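Local coordinates for 6-aminohexanoate-cyclic-dimer hydrolase (PDB 3A2Q), which hydrolyses the cyclic dimer of 6-aminohexanoic acid, a nylon-6 by-product, to its linear dimer, at residues A[257-262]-A[380-385]; A[185-190]-A[434-439]. The protein carries 1 engineered substitution. All coordinates share one frame; numbering follows the deposited sequence.

Interaction 1. Residues A[257-262]-A[380-385]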
# COMPACT_ATOMS: atom_id res chain seq x y z
N SER A 257 26.59 0.59 -11.67
CA SER A 257 26.03 -0.56 -12.37
C SER A 257 25.69 -1.68 -11.37
O SER A 257 26.57 -2.26 -10.75
CB SER A 257 27.02 -1.08 -13.42
OG SER A 257 26.49 -2.17 -14.15
N LEU A 258 24.40 -1.96 -11.23
CA LEU A 258 23.95 -2.99 -10.29
C LEU A 258 23.58 -4.29 -10.99
O LEU A 258 23.26 -4.30 -12.18
CB LEU A 258 22.74 -2.48 -9.52
CG LEU A 258 22.91 -1.16 -8.76
CD1 LEU A 258 21.58 -0.76 -8.12
CD2 LEU A 258 23.98 -1.32 -7.69
N ARG A 259 23.64 -5.40 -10.25
CA ARG A 259 23.27 -6.70 -10.78
C ARG A 259 21.75 -6.75 -10.69
O ARG A 259 21.19 -6.78 -9.59
CB ARG A 259 23.88 -7.83 -9.95
CG ARG A 259 25.32 -8.16 -10.28
CD ARG A 259 25.43 -8.98 -11.57
NE ARG A 259 25.13 -10.40 -11.38
CZ ARG A 259 25.23 -11.34 -12.32
NH1 ARG A 259 25.63 -11.01 -13.54
NH2 ARG A 259 24.94 -12.60 -12.04
N VAL A 260 21.09 -6.77 -11.84
CA VAL A 260 19.64 -6.78 -11.89
C VAL A 260 19.09 -8.06 -12.51
O VAL A 260 19.55 -8.49 -13.57
CB VAL A 260 19.11 -5.59 -12.71
CG1 VAL A 260 17.58 -5.59 -12.72
CG2 VAL A 260 19.64 -4.29 -12.14
N GLY A 261 18.11 -8.65 -11.85
CA GLY A 261 17.48 -9.85 -12.36
C GLY A 261 16.05 -9.47 -12.73
O GLY A 261 15.41 -8.72 -12.00
N VAL A 262 15.56 -9.95 -13.87
CA VAL A 262 14.21 -9.62 -14.28
C VAL A 262 13.38 -10.90 -14.41
O VAL A 262 13.86 -11.93 -14.89
CB VAL A 262 14.19 -8.85 -15.63
CG1 VAL A 262 14.93 -9.62 -16.70
CG2 VAL A 262 12.76 -8.58 -16.07
N GLY A 380 24.81 -11.91 -4.34
CA GLY A 380 25.35 -10.90 -5.24
C GLY A 380 24.37 -10.05 -6.03
O GLY A 380 24.75 -9.02 -6.59
N TRP A 381 23.11 -10.47 -6.10
CA TRP A 381 22.12 -9.68 -6.84
C TRP A 381 21.70 -8.47 -6.02
O TRP A 381 21.58 -8.55 -4.80
CB TRP A 381 20.91 -10.54 -7.17
CG TRP A 381 21.25 -11.70 -8.03
CD1 TRP A 381 21.63 -12.94 -7.62
CD2 TRP A 381 21.27 -11.73 -9.46
NE1 TRP A 381 21.88 -13.75 -8.71
CE2 TRP A 381 21.67 -13.03 -9.85
CE3 TRP A 381 20.99 -10.78 -10.46
CZ2 TRP A 381 21.79 -13.40 -11.19
CZ3 TRP A 381 21.12 -11.15 -11.79
CH2 TRP A 381 21.51 -12.45 -12.15
N ASP A 382 21.48 -7.35 -6.71
CA ASP A 382 21.08 -6.10 -6.07
C ASP A 382 19.58 -5.82 -6.16
O ASP A 382 18.97 -5.39 -5.18
CB ASP A 382 21.81 -4.92 -6.72
CG ASP A 382 23.30 -4.97 -6.50
OD1 ASP A 382 23.72 -4.88 -5.33
OD2 ASP A 382 24.04 -5.10 -7.50
N LEU A 383 19.01 -6.05 -7.33
CA LEU A 383 17.59 -5.76 -7.55
C LEU A 383 16.86 -6.79 -8.40
O LEU A 383 17.45 -7.42 -9.28
CB LEU A 383 17.44 -4.42 -8.27
CG LEU A 383 17.97 -3.12 -7.67
CD1 LEU A 383 17.90 -2.01 -8.72
CD2 LEU A 383 17.15 -2.74 -6.45
N LEU A 384 15.57 -6.94 -8.12
CA LEU A 384 14.71 -7.83 -8.88
C LEU A 384 13.66 -6.92 -9.51
O LEU A 384 13.11 -6.05 -8.83
CB LEU A 384 14.01 -8.85 -7.97
CG LEU A 384 13.01 -9.76 -8.70
CD1 LEU A 384 13.76 -10.75 -9.59
CD2 LEU A 384 12.15 -10.52 -7.70
N ILE A 385 13.42 -7.10 -10.80
CA ILE A 385 12.42 -6.33 -11.53
C ILE A 385 11.35 -7.33 -11.94
O ILE A 385 11.66 -8.37 -12.53
CB ILE A 385 12.98 -5.69 -12.83
CG1 ILE A 385 14.31 -4.99 -12.55
CG2 ILE A 385 11.97 -4.70 -13.39
CD1 ILE A 385 14.23 -3.90 -11.52

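Interaction 2. Residues A[185-190]-A[434-439]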
# COMPACT_ATOMS: atom_id res chain seq x y z
N VAL A 185 2.75 5.82 -7.54
CA VAL A 185 3.88 5.15 -6.91
C VAL A 185 3.46 4.62 -5.53
O VAL A 185 2.91 5.36 -4.72
CB VAL A 185 5.07 6.11 -6.71
CG1 VAL A 185 6.25 5.34 -6.14
CG2 VAL A 185 5.44 6.75 -8.04
N GLY A 186 3.74 3.35 -5.28
CA GLY A 186 3.39 2.77 -3.99
C GLY A 186 4.57 2.02 -3.41
O GLY A 186 5.07 1.08 -4.03
N LEU A 187 5.02 2.42 -2.23
CA LEU A 187 6.15 1.76 -1.60
C LEU A 187 5.85 1.03 -0.31
O LEU A 187 5.21 1.59 0.60
CB LEU A 187 7.27 2.77 -1.32
CG LEU A 187 8.39 2.26 -0.39
CD1 LEU A 187 9.30 1.31 -1.17
CD2 LEU A 187 9.18 3.43 0.15
N LYS A 188 6.28 -0.22 -0.23
CA LYS A 188 6.19 -1.01 0.99
C LYS A 188 7.66 -0.99 1.43
O LYS A 188 8.50 -1.68 0.84
CB LYS A 188 5.80 -2.46 0.75
CG LYS A 188 5.75 -3.27 2.06
CD LYS A 188 5.84 -4.78 1.84
CE LYS A 188 7.25 -5.21 1.45
NZ LYS A 188 8.25 -4.95 2.53
N PRO A 189 8.00 -0.18 2.45
CA PRO A 189 9.39 -0.14 2.88
C PRO A 189 9.85 -1.42 3.57
O PRO A 189 9.10 -2.39 3.69
CB PRO A 189 9.43 1.06 3.83
CG PRO A 189 8.04 1.10 4.38
CD PRO A 189 7.17 0.77 3.20
N THR A 190 11.10 -1.40 4.01
CA THR A 190 11.67 -2.53 4.73
C THR A 190 10.86 -2.72 6.00
O THR A 190 10.38 -1.75 6.59
CB THR A 190 13.12 -2.21 5.14
OG1 THR A 190 13.91 -2.06 3.95
CG2 THR A 190 13.69 -3.32 6.02
N PRO A 434 12.30 -4.08 0.98
CA PRO A 434 11.64 -2.89 0.44
C PRO A 434 11.26 -3.17 -1.02
O PRO A 434 12.06 -3.70 -1.79
CB PRO A 434 12.71 -1.81 0.59
CG PRO A 434 13.99 -2.58 0.41
CD PRO A 434 13.75 -3.85 1.18
N ALA A 435 10.03 -2.81 -1.38
CA ALA A 435 9.55 -3.06 -2.74
C ALA A 435 8.66 -1.91 -3.17
O ALA A 435 7.74 -1.52 -2.44
CB ALA A 435 8.77 -4.37 -2.79
N ILE A 436 8.92 -1.39 -4.35
CA ILE A 436 8.15 -0.26 -4.84
C ILE A 436 7.50 -0.55 -6.19
O ILE A 436 8.06 -1.25 -7.03
CB ILE A 436 9.08 0.99 -4.96
CG1 ILE A 436 8.25 2.26 -5.19
CG2 ILE A 436 10.07 0.79 -6.10
CD1 ILE A 436 9.07 3.53 -5.04
N SER A 437 6.29 -0.03 -6.38
CA SER A 437 5.59 -0.19 -7.65
C SER A 437 5.64 1.17 -8.34
O SER A 437 5.25 2.17 -7.74
CB SER A 437 4.13 -0.60 -7.43
OG SER A 437 3.48 -0.77 -8.67
N LEU A 438 6.12 1.19 -9.58
CA LEU A 438 6.21 2.42 -10.37
C LEU A 438 5.21 2.32 -11.51
O LEU A 438 5.11 1.29 -12.16
CB LEU A 438 7.63 2.57 -10.94
CG LEU A 438 8.76 2.58 -9.91
CD1 LEU A 438 10.11 2.71 -10.63
CD2 LEU A 438 8.56 3.74 -8.94
N PRO A 439 4.45 3.41 -11.76
CA PRO A 439 3.44 3.43 -12.83
C PRO A 439 4.03 3.60 -14.23
O PRO A 439 3.76 4.59 -14.92
CB PRO A 439 2.55 4.61 -12.43
CG PRO A 439 3.54 5.55 -11.82
CD PRO A 439 4.42 4.65 -10.98

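Interaction 1. Residues A[257-262]-A[380-385]
Val260, Gly261 and Val262 pair in parallel with Leu383, Leu384 and Ile385, the axes of strands 259-262 and 383-385 approaching to 4.7 Å at an angle of 28°. Gly261 bonds through both its backbone polar atoms: N donates to Leu383 O at 2.9 Å and O accepts from Ile385 N. At the start of the strands Arg259 O accepts from both Asp382 N and Leu383 N, while Asp382 turns its carboxylate back so that the anti lone pair of OD2 takes Arg259 N at 2.8 Å. The Arg259 chain, bent at chi2 (-77°) and chi3, lays its guanidinium over one face of the Trp381 indole with the planes 30° apart; NH2 hangs above the rim, 3.4 Å from Trp381 CZ2, in a cation-pi stack, and NH1 is salt-bridged to Asp294. Val260 O meets the edge of the same indole, 3.6 Å from Trp381 CZ3. An alanine at Trp381 would probably strip the guanidinium of its aromatic platform, leaving it freer to turn about its tie to Asp294, and open a gap beside Gly261. On the sheet face of Val260 and Ile385, Val260 CG1 stands 3.3 Å from Ile385 CG1, closer than usual for two carbons, and Leu288 packs against both. Parallel strands with helix 275-290 on one face and strand 294-297 beyond 259-262 suit the amidase alpha/beta fold.

Interaction 2. Residues A[185-190]-A[434-439]
Leu187 and Ile436 form the central non-hydrogen-bonded pair of an antiparallel two-strand segment in the mixed sheet of the amidase fold, flanked by the hydrogen-bonded pairs Gly186-Ser437 and Lys188-Ala435. Four backbone bonds join the strands, from Gly186 N to Ser437 O at 3.1 Å to the shorter Ala435 N to Lys188 O at 2.9 Å.

Packing is dense on the face that carries Leu187 and Ile436. Ile436, with CG1 anti to its backbone N (chi1 -168°) and the chain extended beyond, carries CD1 obliquely across Val185 to 3.5 Å from Val185 CG1. Leu187 CD1 lies 3.8 Å from Ile436 CB, and Val185 places its other methyl, CG2, 3.8 Å from Pro439 CD. Leu463 of helix 460-473 and Ile222 of helix 219-229 close over this apolar layer.

The face of Gly186, Lys188, Ala435 and Ser437 is looser across the pair, though buried as well: Gly186 has no side chain, Ala435 offers a single methyl, and Ser437 turns its hydroxyl to Thr388. Lys188 merely brushes the other strand, through CB. Its side chain lies about 8 Å from that of Ala174, the engineered residue at the position of the probable acyl-ester nucleophile, and equally far from a bound 6-aminohexanoic acid, which places this face of the sheet near the active site. The chain folds back at chi3 and chi4 (73° and 63°), and its ammonium is shared by two carbonyls, Gln433 O and Pro189 O, the latter 2.9 Å from Lys188 NZ.

Interactions 1 and 2 belong to one mixed sheet, their centres about 16 Å apart and their nearest atoms about 7 Å. Strand 448-455 lies between them, pairing with strand 435-442 on one side and strand 383-387 on the other. Along the chain the order is 185-190, 257-262, 380-385, 434-439, so the pair of interaction 1 forms wholly within the excursion that interaction 2 closes. Interaction 2 lies nearer the middle of the chain and the ligand pocket, whereas interaction 1 lies farther out, away from the annotated sites. Each pairs segments far apart in sequence (118 and 244 residues), so one sheet runs from near the ligand pocket to its edge at strand 294-297.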